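Local structure of photoreceptor-histidine kinase BphP (6BAF) at residues R151-I161 against V172-D182; M251-I259 against L270-R280. The protein probably senses light as a bacterial phytochrome, with a bilin chromophore held in its GAF domain and a histidine kinase as its output. One frame throughout, in Å; residues are numbered along the deposited sequence. Where two conformers were deposited one is given.

Contact 1. Residues R151-I161 against V172-D182; sequences RGLTGFDRAII and VIAEARDARAD
Backbone bonds between Ala159 and Ala176 tie strand 158-161 to strand 172-177, the two arms of an antiparallel beta hairpin in the GAF domain. The pair is bonded both ways, Ala159 N to Ala176 O and Ala176 N to Ala159 O, each at 2.9 Å. Beyond the strand, Asp178 N still reaches Asp157 O at 2.9 Å. Asp157 and Arg158 both face Thr274 on the next strand, a classic beta bulge.

The charged groups gather at the end of the hairpin near Asp157. Arg151 lays its guanidinium flat over the backbone, with Asp178 N 3.3 Å from CZ and over the centre of one face, while NH1 donates to Phe156 O, in the guanidinium plane, at 2.8 Å. Arg180 presents a face to Asp157: OD1 sits 3.5 Å from Arg180 NE, well out of the guanidinium plane, so this salt bridge rests on charge alone. Asp157 OD2 is taken by Ser277 OG and Val276 N. Asp178 OD2 accepts from Arg180 N, an Asx turn, and from Arg180 NE, on opposite faces of the carboxylate.

Arg158 runs out with CG anti to its own N (chi1 178°) and bends at chi3, which brings NH2 to Asp182 O at 2.6 Å on a carbonyl lone pair; its NE goes to Thr274 OG1. Arg177 NE bonds to Ala181 O.

Toward the other end Ile161 N bonds to Ala174 O and Ile173 N to Ile161 O, and apolar side chains meet as well. Ile160 CD1 meets Val172 CG2 at 3.8 Å, the side chains crossing at about a right angle, and Ile160 also touches the bilin.

Three arginines thus spend N-H groups on backbone carbonyls, and the Asp157-Asp178-Arg180 network probably eases the repulsion between its two carboxylates.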
loop_
_atom_site.group_PDB
_atom_site.type_symbol
_atom_site.label_atom_id
_atom_site.label_comp_id
_atom_site.label_asym_id
_atom_site.label_seq_id
_atom_site.Cartn_x
_atom_site.Cartn_y
_atom_site.Cartn_z
ATOM N N ARG A 151 -4.533 -9.234 -13.587
ATOM C CA ARG A 151 -4.391 -10.640 -13.947
ATOM C C ARG A 151 -3.098 -11.222 -13.388
ATOM O O ARG A 151 -3.070 -12.379 -12.938
ATOM C CB ARG A 151 -4.430 -10.785 -15.466
ATOM C CG ARG A 151 -4.383 -12.223 -15.876
ATOM C CD ARG A 151 -4.707 -12.402 -17.337
ATOM N NE ARG A 151 -3.630 -13.071 -18.045
ATOM C CZ ARG A 151 -3.368 -14.366 -17.950
ATOM N NH1 ARG A 151 -4.095 -15.138 -17.166
ATOM N NH2 ARG A 151 -2.370 -14.895 -18.630
ATOM N N GLY A 152 -2.016 -10.432 -13.396
ATOM C CA GLY A 152 -0.777 -10.898 -12.788
ATOM C C GLY A 152 -0.907 -11.178 -11.301
ATOM O O GLY A 152 -0.462 -12.218 -10.814
ATOM N N LEU A 153 -1.531 -10.262 -10.551
ATOM C CA LEU A 153 -1.678 -10.488 -9.106
ATOM C C LEU A 153 -2.577 -11.683 -8.780
ATOM O O LEU A 153 -2.312 -12.422 -7.822
ATOM C CB LEU A 153 -2.245 -9.237 -8.437
ATOM C CG LEU A 153 -1.301 -8.055 -8.516
ATOM C CD1 LEU A 153 -2.030 -6.746 -8.154
ATOM C CD2 LEU A 153 -0.086 -8.322 -7.601
ATOM N N THR A 154 -3.679 -11.870 -9.522
ATOM C CA THR A 154 -4.693 -12.860 -9.120
ATOM C C THR A 154 -4.497 -14.203 -9.796
ATOM O O THR A 154 -4.964 -15.235 -9.292
ATOM C CB THR A 154 -6.106 -12.362 -9.481
ATOM O OG1 THR A 154 -6.198 -12.245 -10.913
ATOM C CG2 THR A 154 -6.382 -10.980 -8.898
ATOM N N GLY A 155 -3.866 -14.227 -10.961
ATOM C CA GLY A 155 -3.859 -15.486 -11.680
ATOM C C GLY A 155 -5.141 -15.817 -12.425
ATOM O O GLY A 155 -5.297 -16.949 -12.887
ATOM N N PHE A 156 -6.068 -14.877 -12.555
ATOM C CA PHE A 156 -7.292 -15.159 -13.295
ATOM C C PHE A 156 -7.010 -15.403 -14.786
ATOM O O PHE A 156 -6.169 -14.736 -15.398
ATOM C CB PHE A 156 -8.268 -13.986 -13.116
ATOM C CG PHE A 156 -9.263 -14.172 -11.977
ATOM C CD1 PHE A 156 -10.313 -15.087 -12.090
ATOM C CD2 PHE A 156 -9.172 -13.395 -10.809
ATOM C CE1 PHE A 156 -11.291 -15.239 -11.052
ATOM C CE2 PHE A 156 -10.127 -13.529 -9.768
ATOM C CZ PHE A 156 -11.186 -14.467 -9.893
ATOM N N ASP A 157 -7.767 -16.327 -15.383
ATOM C CA ASP A 157 -7.667 -16.582 -16.822
ATOM C C ASP A 157 -7.959 -15.360 -17.660
ATOM O O ASP A 157 -7.401 -15.227 -18.754
ATOM C CB ASP A 157 -8.628 -17.695 -17.248
ATOM C CG ASP A 157 -8.190 -19.033 -16.749
ATOM O OD1 ASP A 157 -6.964 -19.224 -16.711
ATOM O OD2 ASP A 157 -9.030 -19.888 -16.358
ATOM N N ARG A 158 -8.853 -14.473 -17.210
ATOM C CA ARG A 158 -9.205 -13.318 -18.014
ATOM C C ARG A 158 -9.479 -12.137 -17.104
ATOM O O ARG A 158 -10.114 -12.293 -16.063
ATOM C CB ARG A 158 -10.437 -13.629 -18.907
ATOM C CG ARG A 158 -10.971 -12.451 -19.791
ATOM C CD ARG A 158 -12.013 -12.967 -20.917
ATOM N NE ARG A 158 -12.873 -13.940 -20.290
ATOM C CZ ARG A 158 -13.190 -15.134 -20.750
ATOM N NH1 ARG A 158 -13.960 -15.890 -19.985
ATOM N NH2 ARG A 158 -12.799 -15.555 -21.952
ATOM N N ALA A 159 -9.049 -10.949 -17.510
ATOM C CA ALA A 159 -9.389 -9.720 -16.818
ATOM C C ALA A 159 -9.726 -8.706 -17.887
ATOM O O ALA A 159 -8.949 -8.532 -18.831
ATOM C CB ALA A 159 -8.234 -9.193 -15.934
ATOM N N ILE A 160 -10.870 -8.024 -17.749
ATOM C CA ILE A 160 -11.280 -7.026 -18.720
ATOM C C ILE A 160 -11.600 -5.736 -17.994
ATOM O O ILE A 160 -11.848 -5.723 -16.784
ATOM C CB ILE A 160 -12.498 -7.497 -19.555
ATOM C CG1 ILE A 160 -13.733 -7.696 -18.642
ATOM C CG2 ILE A 160 -12.152 -8.806 -20.273
ATOM C CD1 ILE A 160 -15.116 -7.725 -19.419
ATOM N N ILE A 161 -11.570 -4.638 -18.742
ATOM C CA ILE A 161 -12.274 -3.419 -18.375
ATOM C C ILE A 161 -13.620 -3.433 -19.099
ATOM O O ILE A 161 -13.676 -3.518 -20.331
ATOM C CB ILE A 161 -11.502 -2.146 -18.752
ATOM C CG1 ILE A 161 -10.105 -2.074 -18.085
ATOM C CG2 ILE A 161 -12.341 -0.969 -18.313
ATOM C CD1 ILE A 161 -10.140 -2.191 -16.582
ATOM N N VAL A 172 -16.521 -4.319 -23.728
ATOM C CA VAL A 172 -15.213 -4.838 -23.329
ATOM C C VAL A 172 -14.156 -4.014 -24.057
ATOM O O VAL A 172 -13.849 -4.266 -25.232
ATOM C CB VAL A 172 -15.065 -6.320 -23.634
ATOM C CG1 VAL A 172 -13.695 -6.809 -23.146
ATOM C CG2 VAL A 172 -16.212 -7.108 -22.980
ATOM N N ILE A 173 -13.606 -3.008 -23.373
ATOM C CA ILE A 173 -12.652 -2.102 -24.015
ATOM C C ILE A 173 -11.183 -2.476 -23.778
ATOM O O ILE A 173 -10.307 -1.906 -24.437
ATOM C CB ILE A 173 -12.895 -0.652 -23.570
ATOM C CG1 ILE A 173 -12.493 -0.468 -22.095
ATOM C CG2 ILE A 173 -14.340 -0.234 -23.843
ATOM C CD1 ILE A 173 -12.622 1.025 -21.620
ATOM N N ALA A 174 -10.880 -3.397 -22.877
ATOM C CA ALA A 174 -9.504 -3.876 -22.722
ATOM C C ALA A 174 -9.549 -5.272 -22.143
ATOM O O ALA A 174 -10.451 -5.611 -21.365
ATOM C CB ALA A 174 -8.649 -2.972 -21.817
ATOM N N GLU A 175 -8.590 -6.094 -22.540
ATOM C CA GLU A 175 -8.590 -7.472 -22.079
ATOM C C GLU A 175 -7.171 -8.015 -21.964
ATOM O O GLU A 175 -6.382 -7.873 -22.898
ATOM C CB GLU A 175 -9.383 -8.338 -23.050
ATOM C CG GLU A 175 -9.377 -9.818 -22.761
ATOM C CD GLU A 175 -10.355 -10.544 -23.728
ATOM O OE1 GLU A 175 -10.282 -10.284 -24.958
ATOM O OE2 GLU A 175 -11.217 -11.338 -23.272
ATOM N N ALA A 176 -6.887 -8.713 -20.866
ATOM C CA ALA A 176 -5.726 -9.568 -20.746
ATOM C C ALA A 176 -6.191 -10.968 -20.421
ATOM O O ALA A 176 -7.065 -11.156 -19.567
ATOM C CB ALA A 176 -4.771 -9.045 -19.653
ATOM N N ARG A 177 -5.577 -11.959 -21.052
ATOM C CA ARG A 177 -6.110 -13.310 -21.033
ATOM C C ARG A 177 -5.006 -14.334 -21.216
ATOM O O ARG A 177 -4.068 -14.117 -21.981
ATOM C CB ARG A 177 -7.154 -13.508 -22.150
ATOM C CG ARG A 177 -6.870 -12.682 -23.401
ATOM C CD ARG A 177 -7.852 -12.953 -24.569
ATOM N NE ARG A 177 -7.655 -14.307 -25.010
ATOM C CZ ARG A 177 -7.191 -14.677 -26.198
ATOM N NH1 ARG A 177 -6.908 -13.787 -27.144
ATOM N NH2 ARG A 177 -7.032 -15.971 -26.419
ATOM N N ASP A 178 -5.128 -15.441 -20.499
ATOM C CA ASP A 178 -4.505 -16.683 -20.909
ATOM C C ASP A 178 -5.022 -17.075 -22.293
ATOM O O ASP A 178 -6.092 -16.632 -22.718
ATOM C CB ASP A 178 -4.834 -17.775 -19.899
ATOM C CG ASP A 178 -3.903 -18.965 -20.008
ATOM O OD1 ASP A 178 -2.746 -18.848 -19.527
ATOM O OD2 ASP A 178 -4.328 -20.008 -20.570
ATOM N N ALA A 179 -4.262 -17.932 -23.002
ATOM C CA ALA A 179 -4.676 -18.339 -24.351
ATOM C C ALA A 179 -5.826 -19.344 -24.322
ATOM O O ALA A 179 -6.540 -19.484 -25.319
ATOM C CB ALA A 179 -3.493 -18.914 -25.126
ATOM N N ARG A 180 -6.043 -20.008 -23.191
ATOM C CA ARG A 180 -7.179 -20.894 -22.929
ATOM C C ARG A 180 -8.542 -20.178 -22.865
ATOM O O ARG A 180 -9.595 -20.838 -22.905
ATOM C CB ARG A 180 -6.877 -21.631 -21.612
ATOM C CG ARG A 180 -8.032 -21.784 -20.625
ATOM C CD ARG A 180 -7.553 -22.492 -19.365
ATOM N NE ARG A 180 -6.344 -21.823 -18.901
ATOM C CZ ARG A 180 -5.617 -22.218 -17.854
ATOM N NH1 ARG A 180 -5.988 -23.297 -17.160
ATOM N NH2 ARG A 180 -4.518 -21.537 -17.513
ATOM N N ALA A 181 -8.561 -18.860 -22.752
ATOM C CA ALA A 181 -9.797 -18.117 -22.590
ATOM C C ALA A 181 -10.120 -17.432 -23.908
ATOM O O ALA A 181 -9.256 -16.749 -24.482
ATOM C CB ALA A 181 -9.672 -17.096 -21.452
ATOM N N ASP A 182 -11.351 -17.632 -24.391
ATOM C CA ASP A 182 -11.815 -16.932 -25.583
ATOM C C ASP A 182 -11.701 -15.424 -25.399
ATOM O O ASP A 182 -11.896 -14.905 -24.294
ATOM C CB ASP A 182 -13.270 -17.270 -25.889
ATOM C CG ASP A 182 -13.514 -18.762 -26.065
ATOM O OD1 ASP A 182 -12.574 -19.498 -26.417
ATOM O OD2 ASP A 182 -14.670 -19.195 -25.846
#

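Contact 2. Residues M251-I259 against L270-R280; sequences MGVQASMSI and LISCTQVSGTR. With BLR (3-[5-[(Z)-(4-ethenyl-3-methyl-5-oxidanylidene-pyrrol-2-ylidene)methyl]-2-[[5-[(Z)-(3-ethenyl-4-methyl-5-oxidanylidene-pyrrol-2-ylidene)methyl]-3-(3-hydroxy-3-oxopropyl)-4-methyl-1H-pyrrol-2-yl]methyl]-4-methyl-1H-pyrrol-3-yl]propanoic acid), chain B.
Ser256 and Thr274 face each other across an antiparallel beta hairpin of the GAF domain, on the side of the sheet that lines the bilin pocket. Ser258 and Ser272, the next non-hydrogen-bonded pair, share that face; Met257 with Cys273 and Ile259 with Ile271 turn to the other, where Met257, Cys273 and Ile271 meet helix 139-154.

The two serines of strand 255-259 grip one propionate. Ser256 OG, anti to the backbone N (chi1 -166°), donates to BLR O2A at 2.8 Å, and Ser258 OG donates to BLR O1A at 2.6 Å. Ser258 turns its hydroxyl the other way, between its own N and carbonyl carbon (chi1 52°), and Arg208 also bonds to it. One oxygen of the carboxylate therefore goes to each serine.

Val253 meets Thr274 at about a right angle, its CG1 and CG2 each 3.9 Å from Thr274 CB. An alanine at this position would lose both methyls and is likely to open a gap beside CB and CG2 of Thr274, whose OG1 stays with Arg158. Thr274 CG2 faces BLR OB, and Met251 CE approaches the same oxygen at 3.3 Å. Leu270 CD1 lies against the ring methyl CMA.

On the opposite face the contacts are apolar: Met257 CE rests against Cys273 SG, and the CB atoms of Ile259 and Ile271 lie side by side.

On the pocket face a water donates to Ser256 OG at 2.6 Å and to BLR O1A; its bond to Ser272 OG is short, 2.5 Å, and of undecided direction.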
loop_
_atom_site.group_PDB
_atom_site.type_symbol
_atom_site.label_atom_id
_atom_site.label_comp_id
_atom_site.label_asym_id
_atom_site.label_seq_id
_atom_site.Cartn_x
_atom_site.Cartn_y
_atom_site.Cartn_z
ATOM N N MET A 251 -21.771 -19.357 -19.525
ATOM C CA MET A 251 -20.646 -18.753 -20.177
ATOM C C MET A 251 -19.406 -19.647 -20.092
ATOM O O MET A 251 -18.399 -19.343 -20.733
ATOM C CB MET A 251 -20.434 -17.397 -19.531
ATOM C CG MET A 251 -19.801 -16.416 -20.389
ATOM S SD MET A 251 -19.744 -14.941 -19.402
ATOM C CE MET A 251 -18.004 -14.624 -19.335
ATOM N N GLY A 252 -19.463 -20.731 -19.316
ATOM C CA GLY A 252 -18.298 -21.555 -19.057
ATOM C C GLY A 252 -17.314 -21.035 -18.029
ATOM O O GLY A 252 -16.137 -21.395 -18.095
ATOM N N VAL A 253 -17.761 -20.218 -17.064
ATOM C CA VAL A 253 -16.896 -19.550 -16.086
ATOM C C VAL A 253 -17.076 -20.239 -14.749
ATOM O O VAL A 253 -18.212 -20.452 -14.321
ATOM C CB VAL A 253 -17.235 -18.055 -15.991
ATOM C CG1 VAL A 253 -16.624 -17.432 -14.740
ATOM C CG2 VAL A 253 -16.740 -17.342 -17.244
ATOM N N GLN A 254 -15.969 -20.602 -14.084
ATOM C CA GLN A 254 -16.015 -21.313 -12.808
ATOM C C GLN A 254 -15.824 -20.405 -11.597
ATOM O O GLN A 254 -16.105 -20.826 -10.461
ATOM C CB GLN A 254 -14.935 -22.407 -12.772
ATOM C CG GLN A 254 -14.993 -23.300 -11.544
ATOM C CD GLN A 254 -16.278 -24.108 -11.476
ATOM O OE1 GLN A 254 -16.705 -24.683 -12.472
ATOM N NE2 GLN A 254 -16.912 -24.132 -10.309
ATOM N N ALA A 255 -15.344 -19.181 -11.799
ATOM C CA ALA A 255 -15.058 -18.274 -10.702
ATOM C C ALA A 255 -14.937 -16.878 -11.281
ATOM O O ALA A 255 -14.623 -16.703 -12.466
ATOM C CB ALA A 255 -13.784 -18.686 -9.930
ATOM N N SER A 256 -15.178 -15.877 -10.438
ATOM C CA SER A 256 -15.282 -14.502 -10.916
ATOM C C SER A 256 -14.840 -13.538 -9.826
ATOM O O SER A 256 -14.977 -13.836 -8.642
ATOM C CB SER A 256 -16.732 -14.173 -11.275
ATOM O OG SER A 256 -16.772 -12.986 -12.010
ATOM N N MET A 257 -14.385 -12.355 -10.228
ATOM C CA MET A 257 -14.162 -11.254 -9.302
ATOM C C MET A 257 -14.332 -9.977 -10.096
ATOM O O MET A 257 -13.861 -9.908 -11.232
ATOM C CB MET A 257 -12.749 -11.323 -8.664
ATOM C CG MET A 257 -12.419 -10.155 -7.715
ATOM S SD MET A 257 -10.700 -10.171 -7.015
ATOM C CE MET A 257 -9.790 -9.553 -8.438
ATOM N N SER A 258 -15.026 -8.974 -9.546
ATOM C CA SER A 258 -15.070 -7.689 -10.227
ATOM C C SER A 258 -14.891 -6.562 -9.217
ATOM O O SER A 258 -15.084 -6.727 -8.008
ATOM C CB SER A 258 -16.358 -7.486 -11.068
ATOM O OG SER A 258 -17.536 -7.727 -10.294
ATOM N N ILE A 259 -14.478 -5.419 -9.749
ATOM C CA ILE A 259 -14.158 -4.225 -8.992
ATOM C C ILE A 259 -14.819 -3.062 -9.703
ATOM O O ILE A 259 -14.693 -2.924 -10.925
ATOM C CB ILE A 259 -12.626 -4.038 -8.878
ATOM C CG1 ILE A 259 -12.062 -5.191 -8.054
ATOM C CG2 ILE A 259 -12.266 -2.721 -8.173
ATOM C CD1 ILE A 259 -10.617 -5.503 -8.393
ATOM N N LEU A 270 -16.309 -1.641 -14.800
ATOM C CA LEU A 270 -15.870 -2.670 -13.884
ATOM C C LEU A 270 -14.530 -3.171 -14.384
ATOM O O LEU A 270 -14.293 -3.203 -15.588
ATOM C CB LEU A 270 -16.823 -3.885 -13.825
ATOM C CG LEU A 270 -18.297 -3.757 -13.428
ATOM C CD1 LEU A 270 -18.856 -5.174 -13.445
ATOM C CD2 LEU A 270 -18.431 -3.164 -12.053
ATOM N N ILE A 271 -13.671 -3.560 -13.456
ATOM C CA ILE A 271 -12.624 -4.528 -13.739
ATOM C C ILE A 271 -13.257 -5.874 -13.458
ATOM O O ILE A 271 -13.636 -6.151 -12.322
ATOM C CB ILE A 271 -11.376 -4.324 -12.859
ATOM C CG1 ILE A 271 -10.850 -2.886 -12.929
ATOM C CG2 ILE A 271 -10.272 -5.301 -13.285
ATOM C CD1 ILE A 271 -9.857 -2.541 -11.768
ATOM N N SER A 272 -13.370 -6.721 -14.471
ATOM C CA SER A 272 -14.052 -8.000 -14.333
ATOM C C SER A 272 -13.071 -9.112 -14.639
ATOM O O SER A 272 -12.474 -9.115 -15.714
ATOM C CB SER A 272 -15.274 -8.090 -15.303
ATOM O OG SER A 272 -15.857 -9.404 -15.232
ATOM N N CYS A 273 -12.917 -10.061 -13.714
ATOM C CA CYS A 273 -12.024 -11.203 -13.878
ATOM C C CYS A 273 -12.828 -12.472 -13.865
ATOM O O CYS A 273 -13.791 -12.596 -13.090
ATOM C CB CYS A 273 -10.972 -11.326 -12.755
ATOM S SG CYS A 273 -10.146 -9.756 -12.460
ATOM N N THR A 274 -12.403 -13.431 -14.690
ATOM C CA THR A 274 -13.114 -14.694 -14.798
ATOM C C THR A 274 -12.107 -15.816 -14.953
ATOM O O THR A 274 -11.029 -15.645 -15.540
ATOM C CB THR A 274 -14.118 -14.685 -15.988
ATOM O OG1 THR A 274 -13.475 -14.156 -17.149
ATOM C CG2 THR A 274 -15.326 -13.763 -15.683
ATOM N N GLN A 275 -12.465 -16.957 -14.400
ATOM C CA GLN A 275 -11.674 -18.172 -14.467
ATOM C C GLN A 275 -12.466 -19.171 -15.288
ATOM O O GLN A 275 -13.626 -19.440 -14.962
ATOM C CB GLN A 275 -11.433 -18.731 -13.070
ATOM C CG GLN A 275 -10.398 -19.835 -13.030
ATOM C CD GLN A 275 -8.969 -19.304 -13.146
ATOM O OE1 GLN A 275 -8.723 -18.140 -13.501
ATOM N NE2 GLN A 275 -8.024 -20.149 -12.813
ATOM N N VAL A 276 -11.873 -19.689 -16.362
ATOM C CA VAL A 276 -12.536 -20.760 -17.099
ATOM C C VAL A 276 -12.141 -22.107 -16.509
ATOM O O VAL A 276 -12.943 -23.041 -16.520
ATOM C CB VAL A 276 -12.219 -20.669 -18.606
ATOM C CG1 VAL A 276 -12.440 -19.246 -19.105
ATOM C CG2 VAL A 276 -10.814 -21.029 -18.867
ATOM N N SER A 277 -10.941 -22.174 -15.926
ATOM C CA SER A 277 -10.292 -23.328 -15.308
ATOM C C SER A 277 -11.101 -23.914 -14.175
ATOM O O SER A 277 -12.115 -24.575 -14.389
ATOM C CB SER A 277 -8.914 -22.935 -14.724
ATOM O OG SER A 277 -8.036 -22.330 -15.685
ATOM N N GLY A 278 -10.618 -23.711 -12.964
ATOM C CA GLY A 278 -11.271 -24.209 -11.771
ATOM C C GLY A 278 -11.550 -23.015 -10.878
ATOM O O GLY A 278 -11.987 -21.970 -11.382
ATOM N N THR A 279 -11.247 -23.128 -9.584
ATOM C CA THR A 279 -11.600 -22.109 -8.609
ATOM C C THR A 279 -10.560 -20.989 -8.547
ATOM O O THR A 279 -9.467 -21.084 -9.104
ATOM C CB THR A 279 -11.731 -22.727 -7.227
ATOM O OG1 THR A 279 -10.441 -23.189 -6.819
ATOM C CG2 THR A 279 -12.724 -23.857 -7.254
ATOM N N ARG A 280 -10.897 -19.926 -7.792
ATOM C CA ARG A 280 -10.012 -18.766 -7.617
ATOM C C ARG A 280 -10.289 -18.119 -6.257
ATOM O O ARG A 280 -10.926 -17.066 -6.159
ATOM C CB ARG A 280 -10.204 -17.747 -8.736
ATOM C CG ARG A 280 -8.905 -17.128 -9.180
ATOM C CD ARG A 280 -8.113 -18.255 -9.823
ATOM N NE ARG A 280 -6.712 -17.936 -9.830
ATOM C CZ ARG A 280 -5.754 -18.840 -9.680
ATOM N NH1 ARG A 280 -6.054 -20.138 -9.520
ATOM N NH2 ARG A 280 -4.501 -18.430 -9.662
HETATM C CHA BLR B . -23.956 -9.479 -11.893
HETATM N NA BLR B . -23.179 -9.707 -14.293
HETATM C C1A BLR B . -22.935 -9.452 -13.000
HETATM C C2A BLR B . -21.584 -9.145 -12.810
HETATM C C3A BLR B . -20.989 -9.186 -14.019
HETATM C C4A BLR B . -21.989 -9.553 -14.932
HETATM C CMA BLR B . -19.485 -8.877 -14.282
HETATM C CAA BLR B . -20.946 -8.803 -11.461
HETATM C CBA BLR B . -20.593 -10.061 -10.626
HETATM C CGA BLR B . -19.314 -10.744 -11.134
HETATM O O1A BLR B . -18.251 -10.056 -11.131
HETATM O O2A BLR B . -19.292 -11.963 -11.558
HETATM C CHB BLR B . -21.922 -9.738 -16.433
HETATM N NB BLR B . -19.719 -10.936 -16.668
HETATM C C1B BLR B . -20.875 -10.077 -17.129
HETATM C C2B BLR B . -20.603 -9.728 -18.544
HETATM C C3B BLR B . -19.384 -10.282 -18.974
HETATM C C4B BLR B . -18.766 -11.050 -17.858
HETATM C CMB BLR B . -21.491 -8.864 -19.446
HETATM O OB BLR B . -17.755 -11.659 -17.854
HETATM C CAB BLR B . -18.825 -10.055 -20.388
HETATM C CBB BLR B . -17.624 -10.458 -20.731
HETATM N NC BLR B . -27.523 -11.352 -15.666
HETATM C C1C BLR B . -28.071 -11.715 -17.035
HETATM C C2C BLR B . -29.558 -11.683 -16.891
HETATM C C3C BLR B . -29.951 -11.316 -15.577
HETATM C C4C BLR B . -28.716 -11.102 -14.759
HETATM C CMC BLR B . -30.485 -11.983 -18.049
HETATM O OC BLR B . -27.458 -11.987 -18.009
HETATM C CAC BLR B . -31.400 -11.182 -15.068
HETATM C CBC BLR B . -32.305 -10.411 -15.697
HETATM C CHD BLR B . -28.688 -10.766 -13.506
HETATM N ND BLR B . -26.069 -10.153 -13.231
HETATM C C1D BLR B . -27.447 -10.379 -12.741
HETATM C C2D BLR B . -27.525 -10.186 -11.302
HETATM C C3D BLR B . -26.191 -9.800 -10.858
HETATM C C4D BLR B . -25.251 -9.748 -12.034
HETATM C CMD BLR B . -28.793 -10.338 -10.452
HETATM C CAD BLR B . -25.786 -9.510 -9.428
HETATM C CBD BLR B . -25.142 -10.759 -8.848
HETATM C CGD BLR B . -24.946 -10.350 -7.400
HETATM O O1D BLR B . -24.177 -9.366 -7.130
HETATM O O2D BLR B . -25.625 -10.941 -6.506
HETATM O O HOH W 1 -16.232 -10.681 -13.062
#

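In the fold
Both contacts are hairpins of the six-stranded antiparallel sheet of the GAF domain, their centres about 9 Å apart. They come in series along the chain: contact 1 closes before contact 2 opens. Strands 158-164 and 266-275 are neighbours in the sheet, so the second arm of contact 2 lies beside the first arm of contact 1. Asp157 stitches them together, its N probably bonded to Gln275 OE1. Helix 139-154 packs on one face, while Ile160 and the serines of contact 2 turn to the bilin on the other, so both hairpins contribute to the pocket wall, contact 1 through Ile160.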